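Local structure of Lin1840 protein (Listeria innocua serovar 6a, 4ZOC) at residues Gln7-Val10 and Ser11-Thr14; Pro286-Ala289 and Ala290-Met294; Met303-Cys306 and Tyr307-Glu310; Glu310-Gly313 and Leu314-Gly318. The protein probably hydrolyses terminal, non-reducing beta-D-glucosyl residues with release of beta-D-glucose, as a glycoside hydrolase of family 3 involved in beta-1,2-glucan metabolism. The protein carries 2 engineered substitutions. All coordinates share one frame; numbering follows the deposited sequence.

Contact 1. Residues Gln7-Val10 and Ser11-Thr14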
loop_
_atom_site.group_PDB
_atom_site.type_symbol
_atom_site.label_atom_id
_atom_site.label_comp_id
_atom_site.label_asym_id
_atom_site.label_seq_id
_atom_site.Cartn_x
_atom_site.Cartn_y
_atom_site.Cartn_z
ATOM N N GLN A 7 -34.215 22.430 -24.824
ATOM C CA GLN A 7 -34.705 23.100 -23.576
ATOM C C GLN A 7 -36.220 23.022 -23.436
ATOM O O GLN A 7 -36.757 22.764 -22.345
ATOM C CB GLN A 7 -34.186 24.539 -23.489
ATOM C CG GLN A 7 -34.318 25.057 -22.047
ATOM C CD GLN A 7 -33.395 24.325 -21.075
ATOM O OE1 GLN A 7 -32.198 24.216 -21.338
ATOM N NE2 GLN A 7 -33.942 23.803 -19.966
ATOM N N GLU A 8 -36.922 23.156 -24.554
ATOM C CA GLU A 8 -38.375 23.039 -24.517
ATOM C C GLU A 8 -38.798 21.656 -23.962
ATOM O O GLU A 8 -39.730 21.532 -23.162
ATOM C CB GLU A 8 -38.905 23.309 -25.924
ATOM C CG GLU A 8 -40.399 23.151 -26.092
ATOM C CD GLU A 8 -40.814 23.412 -27.535
ATOM O OE1 GLU A 8 -41.343 24.507 -27.755
ATOM O OE2 GLU A 8 -40.584 22.555 -28.448
ATOM N N LEU A 9 -38.076 20.600 -24.331
ATOM C CA LEU A 9 -38.371 19.247 -23.755
ATOM C C LEU A 9 -38.308 19.221 -22.241
ATOM O O LEU A 9 -39.210 18.706 -21.580
ATOM C CB LEU A 9 -37.439 18.186 -24.341
ATOM C CG LEU A 9 -37.833 17.605 -25.705
ATOM C CD1 LEU A 9 -36.679 16.752 -26.215
ATOM C CD2 LEU A 9 -39.110 16.784 -25.637
ATOM N N VAL A 10 -37.202 19.752 -21.705
ATOM C CA VAL A 10 -37.028 19.782 -20.277
ATOM C C VAL A 10 -38.236 20.490 -19.672
ATOM O O VAL A 10 -38.811 20.011 -18.686
ATOM C CB VAL A 10 -35.744 20.545 -19.872
ATOM C CG1 VAL A 10 -35.527 20.420 -18.372
ATOM C CG2 VAL A 10 -34.529 19.984 -20.613
ATOM N N SER A 11 -38.594 21.634 -20.265
ATOM C CA SER A 11 -39.732 22.450 -19.779
ATOM C C SER A 11 -41.019 21.717 -19.770
ATOM O O SER A 11 -41.773 21.926 -18.861
ATOM C CB SER A 11 -39.970 23.687 -20.587
ATOM O OG SER A 11 -38.782 24.403 -20.662
ATOM N N GLN A 12 -41.250 20.877 -20.765
ATOM C CA GLN A 12 -42.494 20.090 -20.910
ATOM C C GLN A 12 -42.580 18.807 -20.109
ATOM O O GLN A 12 -43.689 18.262 -19.924
ATOM C CB GLN A 12 -42.701 19.724 -22.359
ATOM C CG GLN A 12 -42.918 20.895 -23.274
ATOM C CD GLN A 12 -42.926 20.344 -24.708
ATOM O OE1 GLN A 12 -41.950 19.746 -25.163
ATOM N NE2 GLN A 12 -44.064 20.431 -25.368
ATOM N N MET A 13 -41.442 18.270 -19.672
ATOM C CA MET A 13 -41.455 17.028 -18.914
ATOM C C MET A 13 -42.039 17.187 -17.525
ATOM O O MET A 13 -41.816 18.163 -16.850
ATOM C CB MET A 13 -40.013 16.433 -18.840
ATOM C CG MET A 13 -39.440 15.998 -20.199
ATOM S SD MET A 13 -37.662 15.726 -20.102
ATOM C CE MET A 13 -37.612 14.075 -19.462
ATOM N N THR A 14 -42.792 16.205 -17.086
ATOM C CA THR A 14 -43.266 16.134 -15.756
ATOM C C THR A 14 -42.095 15.795 -14.817
ATOM O O THR A 14 -41.018 15.343 -15.256
ATOM C CB THR A 14 -44.334 15.038 -15.533
ATOM O OG1 THR A 14 -43.801 13.718 -15.782
ATOM C CG2 THR A 14 -45.608 15.305 -16.403
HETATM O O HOH W 1 -40.127 20.463 -16.374
#
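The amide of Gln12 and the carboxylate of Glu8 are the flat groups here, one helical turn apart, and their planes are turned 45° against each other. They do not stack: it is the aliphatic part of Glu8 that meets the amide, with Glu8 CG 3.9 Å from Gln12 OE1, while Leu9 CD2 approaches the same oxygen from 4.1 Å. Long polar side chains suit this side of the helix, because their methylene groups can pack locally while their ends remain in reach of solvent. Gln12 CG also passes 3.3 Å from Glu8 O, brought over that carbonyl by a chi1 of -64°, which sets CG beside the backbone N. These residues form the last turns of helix 3-12, whose regular bonds include Ser11 N to Gln7 O and Gln12 N to Glu8 O. The helix ends at Met13, where the backbone leaves helical geometry although Met13 N still bonds Leu9 O at 3.0 Å. Thr14 then serves as N-cap of the following helix 15-21, and Glu17 bonds back to Thr14 N. The apolar face carries Leu9, Val10 and Met13, which pack against Leu333 and Val329 of helix 322-338; the flexible thioether of Met13 bends at chi3 and also reaches Lys18 and Gln21. A water lies 2.7 Å from Val10 O and 2.9 Å from Met13 O and can donate to either carbonyl, though the acceptors around it outnumber its protons.

Contact 2. Residues Pro286-Ala289 and Ala290-Met294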
loop_
_atom_site.group_PDB
_atom_site.type_symbol
_atom_site.label_atom_id
_atom_site.label_comp_id
_atom_site.label_asym_id
_atom_site.label_seq_id
_atom_site.Cartn_x
_atom_site.Cartn_y
_atom_site.Cartn_z
ATOM N N PRO A 286 -31.704 4.685 0.978
ATOM C CA PRO A 286 -31.813 5.155 -0.426
ATOM C C PRO A 286 -32.126 6.614 -0.627
ATOM O O PRO A 286 -31.763 7.197 -1.636
ATOM C CB PRO A 286 -32.880 4.231 -1.022
ATOM C CG PRO A 286 -32.756 3.008 -0.206
ATOM C CD PRO A 286 -32.490 3.490 1.203
ATOM N N LYS A 287 -32.841 7.226 0.313
ATOM C CA LYS A 287 -33.204 8.627 0.183
ATOM C C LYS A 287 -31.962 9.526 0.306
ATOM O O LYS A 287 -31.746 10.413 -0.467
ATOM C CB LYS A 287 -34.262 8.963 1.273
ATOM C CG LYS A 287 -34.751 10.395 1.239
ATOM C CD LYS A 287 -35.849 10.593 2.276
ATOM C CE LYS A 287 -36.471 11.963 2.084
ATOM N NZ LYS A 287 -37.526 12.088 3.102
ATOM N N GLU A 288 -31.096 9.207 1.260
ATOM C CA GLU A 288 -29.878 9.936 1.346
ATOM C C GLU A 288 -28.915 9.676 0.159
ATOM O O GLU A 288 -28.258 10.590 -0.316
ATOM C CB GLU A 288 -29.173 9.608 2.709
ATOM C CG GLU A 288 -29.919 10.242 3.911
ATOM C CD GLU A 288 -29.130 10.285 5.197
ATOM O OE1 GLU A 288 -27.999 9.707 5.300
ATOM O OE2 GLU A 288 -29.690 10.848 6.163
ATOM N N ALA A 289 -28.810 8.414 -0.249
ATOM C CA ALA A 289 -27.995 8.029 -1.407
ATOM C C ALA A 289 -28.372 8.851 -2.642
ATOM O O ALA A 289 -27.517 9.452 -3.317
ATOM C CB ALA A 289 -28.144 6.548 -1.699
ATOM N N ALA A 290 -29.686 8.962 -2.882
ATOM C CA ALA A 290 -30.220 9.809 -3.960
ATOM C C ALA A 290 -29.863 11.264 -3.774
ATOM O O ALA A 290 -29.392 11.953 -4.674
ATOM C CB ALA A 290 -31.760 9.625 -4.017
ATOM N N GLN A 291 -30.108 11.781 -2.591
ATOM C CA GLN A 291 -29.818 13.193 -2.376
ATOM C C GLN A 291 -28.348 13.513 -2.605
ATOM O O GLN A 291 -28.012 14.439 -3.287
ATOM C CB GLN A 291 -30.203 13.606 -0.954
ATOM C CG GLN A 291 -30.005 15.072 -0.674
ATOM C CD GLN A 291 -30.247 15.433 0.790
ATOM O OE1 GLN A 291 -30.976 14.766 1.536
ATOM N NE2 GLN A 291 -29.656 16.532 1.191
ATOM N N PHE A 292 -27.464 12.749 -1.963
ATOM C CA PHE A 292 -26.023 13.093 -1.993
ATOM C C PHE A 292 -25.445 12.849 -3.401
ATOM O O PHE A 292 -24.661 13.609 -3.877
ATOM C CB PHE A 292 -25.260 12.292 -0.922
ATOM C CG PHE A 292 -25.798 12.449 0.481
ATOM C CD1 PHE A 292 -26.464 13.614 0.866
ATOM C CD2 PHE A 292 -25.570 11.474 1.424
ATOM C CE1 PHE A 292 -26.926 13.735 2.176
ATOM C CE2 PHE A 292 -26.008 11.617 2.748
ATOM C CZ PHE A 292 -26.688 12.746 3.087
ATOM N N SER A 293 -25.943 11.828 -4.099
ATOM C CA SER A 293 -25.505 11.580 -5.476
ATOM C C SER A 293 -25.941 12.670 -6.408
ATOM O O SER A 293 -25.174 13.087 -7.211
ATOM C CB SER A 293 -25.924 10.173 -5.967
ATOM O OG SER A 293 -25.284 9.194 -5.140
ATOM N N MET A 294 -27.182 13.153 -6.290
ATOM C CA MET A 294 -27.577 14.259 -7.165
ATOM C C MET A 294 -26.850 15.578 -6.810
ATOM O O MET A 294 -26.478 16.350 -7.693
ATOM C CB MET A 294 -29.098 14.464 -7.212
ATOM C CG MET A 294 -29.472 15.444 -8.306
ATOM S SD MET A 294 -31.010 15.072 -9.142
ATOM C CE MET A 294 -30.404 13.988 -10.417
#
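Glu288 and Phe292 lie side by side one turn apart and point the same way from helix 286-295, which follows the seventh parallel strand of the TIM barrel and precedes the eighth. The phenyl ring leans on the glutamate stem: Glu288 CB is 3.7 Å from Phe292 CE2, and Glu288 OE1 stands 3.8 Å from that same carbon. Carboxylate and ring planes are 47° apart, so the two groups neither stack flat nor meet at a right angle. With chi1 at -55°, Phe292 CG sits beside its own backbone N, and this carries the ring back across the preceding turn until Glu288 O lies 3.1 Å above one face, displaced toward the rim. That carbonyl also accepts a nearly straight bond from Phe292 N. The carboxylate is anchored outside this pair, with OE1 accepting from Arg284 N, which helps to hold the glutamate stem alongside the ring. A flat apolar ring suits this flank because it can lie along the Glu288 stem and also touch Met248, whereas the small Ala289 and Ala290 suit the buried side. Gln291 sends its amide onward to Glu295, and Lys287 has its partner in Glu317. Ser293 fits the buried side because its short hydroxyl finds a partner in its own helix: Ser293 OG bonds Ala289 O at 2.9 Å, while Ser293 N reaches that oxygen from the opposite face of the carbonyl plane.

Contact 3. Residues Met303-Cys306 and Tyr307-Glu310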
loop_
_atom_site.group_PDB
_atom_site.type_symbol
_atom_site.label_atom_id
_atom_site.label_comp_id
_atom_site.label_asym_id
_atom_site.label_seq_id
_atom_site.Cartn_x
_atom_site.Cartn_y
_atom_site.Cartn_z
ATOM N N MET A 303 -28.731 0.920 -12.981
ATOM C CA MET A 303 -29.334 -0.367 -12.455
ATOM C C MET A 303 -29.643 -0.482 -10.979
ATOM O O MET A 303 -29.835 -1.537 -10.427
ATOM C CB MET A 303 -28.530 -1.535 -12.957
ATOM C CG MET A 303 -28.975 -1.947 -14.362
ATOM S SD MET A 303 -30.719 -2.530 -14.421
ATOM C CE MET A 303 -30.562 -4.136 -13.637
ATOM N N THR A 304 -29.816 0.673 -10.355
ATOM C CA THR A 304 -30.400 0.792 -8.997
ATOM C C THR A 304 -31.484 1.874 -9.031
ATOM O O THR A 304 -31.609 2.604 -10.029
ATOM C CB THR A 304 -29.318 0.990 -7.871
ATOM O OG1 THR A 304 -28.420 2.078 -8.220
ATOM C CG2 THR A 304 -28.568 -0.277 -7.707
ATOM N N THR A 305 -32.243 1.926 -7.931
ATOM C CA THR A 305 -33.504 2.559 -7.851
ATOM C C THR A 305 -33.573 3.692 -6.848
ATOM O O THR A 305 -34.662 4.116 -6.559
ATOM C CB THR A 305 -34.595 1.548 -7.531
ATOM O OG1 THR A 305 -34.345 0.958 -6.263
ATOM C CG2 THR A 305 -34.647 0.416 -8.555
ATOM N N CYS A 306 -32.450 4.263 -6.373
ATOM C CA CYS A 306 -32.520 5.337 -5.476
ATOM C C CYS A 306 -33.190 6.563 -6.096
ATOM O O CYS A 306 -34.109 7.127 -5.495
ATOM C CB CYS A 306 -31.112 5.759 -4.940
ATOM S SG CYS A 306 -30.254 4.377 -4.185
ATOM N N TYR A 307 -32.720 7.003 -7.268
ATOM C CA TYR A 307 -33.339 8.141 -7.929
ATOM C C TYR A 307 -34.801 7.927 -8.181
ATOM O O TYR A 307 -35.665 8.761 -7.770
ATOM C CB TYR A 307 -32.645 8.531 -9.235
ATOM C CG TYR A 307 -31.282 9.275 -9.084
ATOM C CD1 TYR A 307 -30.794 9.726 -7.837
ATOM C CD2 TYR A 307 -30.488 9.498 -10.204
ATOM C CE1 TYR A 307 -29.617 10.417 -7.749
ATOM C CE2 TYR A 307 -29.313 10.207 -10.120
ATOM C CZ TYR A 307 -28.844 10.629 -8.867
ATOM O OH TYR A 307 -27.716 11.364 -8.763
ATOM N N ILE A 308 -35.086 6.819 -8.858
ATOM C CA ILE A 308 -36.461 6.552 -9.296
ATOM C C ILE A 308 -37.476 6.568 -8.129
ATOM O O ILE A 308 -38.553 7.160 -8.237
ATOM C CB ILE A 308 -36.459 5.325 -10.225
ATOM C CG1 ILE A 308 -37.689 5.349 -11.133
ATOM C CG2 ILE A 308 -36.378 4.017 -9.488
ATOM C CD1 ILE A 308 -37.492 6.149 -12.396
ATOM N N HIS A 309 -37.112 5.965 -7.000
ATOM C CA HIS A 309 -38.022 5.860 -5.864
ATOM C C HIS A 309 -37.973 7.051 -4.890
ATOM O O HIS A 309 -38.976 7.315 -4.207
ATOM C CB HIS A 309 -37.826 4.524 -5.142
ATOM C CG HIS A 309 -38.221 3.334 -5.959
ATOM N ND1 HIS A 309 -39.287 3.346 -6.830
ATOM C CD2 HIS A 309 -37.671 2.097 -6.059
ATOM C CE1 HIS A 309 -39.361 2.177 -7.455
ATOM N NE2 HIS A 309 -38.399 1.399 -6.995
ATOM N N GLU A 310 -36.891 7.813 -4.867
ATOM C CA GLU A 310 -36.710 8.886 -3.826
ATOM C C GLU A 310 -36.658 10.367 -4.262
ATOM O O GLU A 310 -36.896 11.293 -3.419
ATOM C CB GLU A 310 -35.427 8.643 -2.990
ATOM C CG GLU A 310 -35.351 7.250 -2.429
ATOM C CD GLU A 310 -36.274 6.995 -1.269
ATOM O OE1 GLU A 310 -36.926 7.935 -0.736
ATOM O OE2 GLU A 310 -36.327 5.814 -0.836
HETATM O O HOH W 2 -32.946 5.240 -10.044
#
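A chi1 of 62° sets Thr305 OG1 between its backbone N and carbonyl carbon, and a chi1 of -66° in His309 turns the imidazole back over the preceding turn to meet the threonine side chain. The two side chains cross at an oblique angle, with Thr305 CB 3.5 Å from His309 CD2. Ile308 fills the angle between them: its CG2 branch lies 3.6 Å from Thr305 CB and also 3.9 Å above the centre of one face of the imidazole. Beta-branched residues suit both places, since each offers a methyl close to the backbone that packs without a long, flexible chain. The imidazole nitrogen NE2 of His309 is bonded to Met47 O, outside these residues. Regular helical bonding begins here, with His309 N bonded to Thr305 O and Glu310 N to Cys306 O at 2.9 Å. Although Thr305 occupies the N-cap position, its hydroxyl makes no capping bond. The carboxylate of Glu301 instead accepts from Cys306 N and Tyr307 N, and also bonds Thr304 OG1. Ile308 N is served by a water at 2.9 Å, which in turn donates to Thr304 O. Cys306 and Tyr307 turn to the buried side, the tyrosine hydroxyl ending at Val298 O. This is the junction at which the last parallel strand of the TIM barrel, 301-302, passes through a short loop into helix 306-316, with the acid on the strand and a water supplying what the N-cap side chain does not.

Contact 4. Residues Glu310-Gly313 and Leu314-Gly318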
loop_
_atom_site.group_PDB
_atom_site.type_symbol
_atom_site.label_atom_id
_atom_site.label_comp_id
_atom_site.label_asym_id
_atom_site.label_seq_id
_atom_site.Cartn_x
_atom_site.Cartn_y
_atom_site.Cartn_z
ATOM N N GLU A 310 -36.891 7.813 -4.867
ATOM C CA GLU A 310 -36.710 8.886 -3.826
ATOM C C GLU A 310 -36.658 10.367 -4.262
ATOM O O GLU A 310 -36.896 11.293 -3.419
ATOM C CB GLU A 310 -35.427 8.643 -2.990
ATOM C CG GLU A 310 -35.351 7.250 -2.429
ATOM C CD GLU A 310 -36.274 6.995 -1.269
ATOM O OE1 GLU A 310 -36.926 7.935 -0.736
ATOM O OE2 GLU A 310 -36.327 5.814 -0.836
ATOM N N LEU A 311 -36.341 10.641 -5.529
ATOM C CA LEU A 311 -36.153 12.047 -5.982
ATOM C C LEU A 311 -37.435 12.821 -5.839
ATOM O O LEU A 311 -37.392 13.987 -5.471
ATOM C CB LEU A 311 -35.654 12.131 -7.413
ATOM C CG LEU A 311 -34.167 11.814 -7.655
ATOM C CD1 LEU A 311 -33.819 12.115 -9.085
ATOM C CD2 LEU A 311 -33.265 12.656 -6.781
ATOM N N LYS A 312 -38.577 12.183 -6.100
ATOM C CA LYS A 312 -39.801 12.969 -6.024
ATOM C C LYS A 312 -40.028 13.472 -4.594
ATOM O O LYS A 312 -40.180 14.651 -4.407
ATOM C CB LYS A 312 -41.009 12.239 -6.616
ATOM C CG LYS A 312 -42.249 13.156 -6.668
ATOM C CD LYS A 312 -43.313 12.548 -5.814
ATOM C CE LYS A 312 -43.886 11.326 -6.506
ATOM N NZ LYS A 312 -45.257 11.173 -5.985
ATOM N N GLY A 313 -39.985 12.604 -3.592
ATOM C CA GLY A 313 -40.089 13.054 -2.185
ATOM C C GLY A 313 -39.057 14.142 -1.760
ATOM O O GLY A 313 -39.401 15.097 -1.055
ATOM N N LEU A 314 -37.775 13.973 -2.144
ATOM C CA LEU A 314 -36.742 14.941 -1.838
ATOM C C LEU A 314 -37.050 16.312 -2.392
ATOM O O LEU A 314 -36.828 17.336 -1.736
ATOM C CB LEU A 314 -35.375 14.505 -2.401
ATOM C CG LEU A 314 -34.748 13.336 -1.634
ATOM C CD1 LEU A 314 -33.668 12.619 -2.479
ATOM C CD2 LEU A 314 -34.121 13.717 -0.286
ATOM N N ILE A 315 -37.530 16.348 -3.627
ATOM C CA ILE A 315 -37.815 17.648 -4.299
ATOM C C ILE A 315 -39.074 18.278 -3.715
ATOM O O ILE A 315 -39.058 19.467 -3.390
ATOM C CB ILE A 315 -37.903 17.456 -5.808
ATOM C CG1 ILE A 315 -36.515 17.217 -6.341
ATOM C CG2 ILE A 315 -38.480 18.651 -6.547
ATOM C CD1 ILE A 315 -36.545 16.665 -7.735
ATOM N N GLU A 316 -40.129 17.476 -3.548
ATOM C CA GLU A 316 -41.396 17.953 -2.926
ATOM C C GLU A 316 -41.132 18.472 -1.518
ATOM O O GLU A 316 -41.706 19.489 -1.125
ATOM C CB GLU A 316 -42.445 16.841 -2.861
ATOM C CG GLU A 316 -42.970 16.533 -4.244
ATOM C CD GLU A 316 -44.071 15.513 -4.256
ATOM O OE1 GLU A 316 -44.161 14.707 -3.297
ATOM O OE2 GLU A 316 -44.810 15.506 -5.276
ATOM N N GLU A 317 -40.287 17.790 -0.753
ATOM C CA GLU A 317 -40.007 18.218 0.617
ATOM C C GLU A 317 -39.019 19.402 0.705
ATOM O O GLU A 317 -38.756 19.862 1.796
ATOM C CB GLU A 317 -39.527 17.045 1.513
ATOM C CG GLU A 317 -40.480 15.902 1.624
ATOM C CD GLU A 317 -39.805 14.623 2.050
ATOM O OE1 GLU A 317 -38.623 14.676 2.487
ATOM O OE2 GLU A 317 -40.460 13.556 1.957
ATOM N N GLY A 318 -38.454 19.883 -0.428
ATOM C CA GLY A 318 -37.494 20.949 -0.410
ATOM C C GLY A 318 -36.111 20.551 0.060
ATOM O O GLY A 318 -35.298 21.426 0.320
#
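Gly313 O accepts from Glu317 N at 2.9 Å, the shortest backbone bond between these two pieces of helix, and the glutamate stem folds in over the same carbonyl. With chi1 at -59°, Glu317 CG is placed beside its own backbone N and comes within 3.0 Å of Gly313 O. The carboxylate stays close to that carbonyl, with Glu317 CD 3.2 Å from Gly313 O, and its OE1 forms salt bridges with Lys319 and Lys287, which probably stabilise its negative charge. On another side of the helix Lys312 crosses Glu316 at a slant. The contact is made by methylene: Lys312 CD lies 3.4 Å from both Glu316 OE1 and OE2, whereas Lys312 NZ remains 4.4 Å from OE2, too far for a salt bridge, so any attraction between the charges is probably modest. Both residues are exposed, where charged ends can be solvated while the stems pack. All this belongs to the C-terminal half of helix 306-316 of the TIM barrel, kinked where the N atoms of Lys312 and Gly313 lack a bond to the preceding turn. Beyond the kink, regular bonding resumes with Leu314 N to Glu310 O. A Schellman motif ends the helix at Gly318, which takes a positive phi of 75° that glycine readily adopts, and Gly318 N bonds Ile315 O. Leu311 and Leu314 are buried, and Ile315 is partly so. Leu311 CD2 meets Leu314 CD1 at 4.3 Å; Leu311 packs on Ile19, Leu314 on Gln291, and Ile315 on Leu15 and Leu325.

Overall arrangement
Contacts 2, 3 and 4 form one connected region of the TIM barrel. Contacts 3 and 4 share Glu310 and helix 306-316, starting it and ending it, while contact 2 lies on the neighbouring helix 286-295, against which Tyr307 packs. Contact 1 stands apart, its centre about 19 Å from that of contact 4, although helices 15-21 and 322-338 touch both. All four are partly buried, but contacts 1 and 4 place more residues at the surface and pair long polar chains through methylene groups. Contact 2 instead lays an aromatic ring along a glutamate stem, and contact 3, with no exposed residue among those that touch, is a helix start capped by a strand carboxylate.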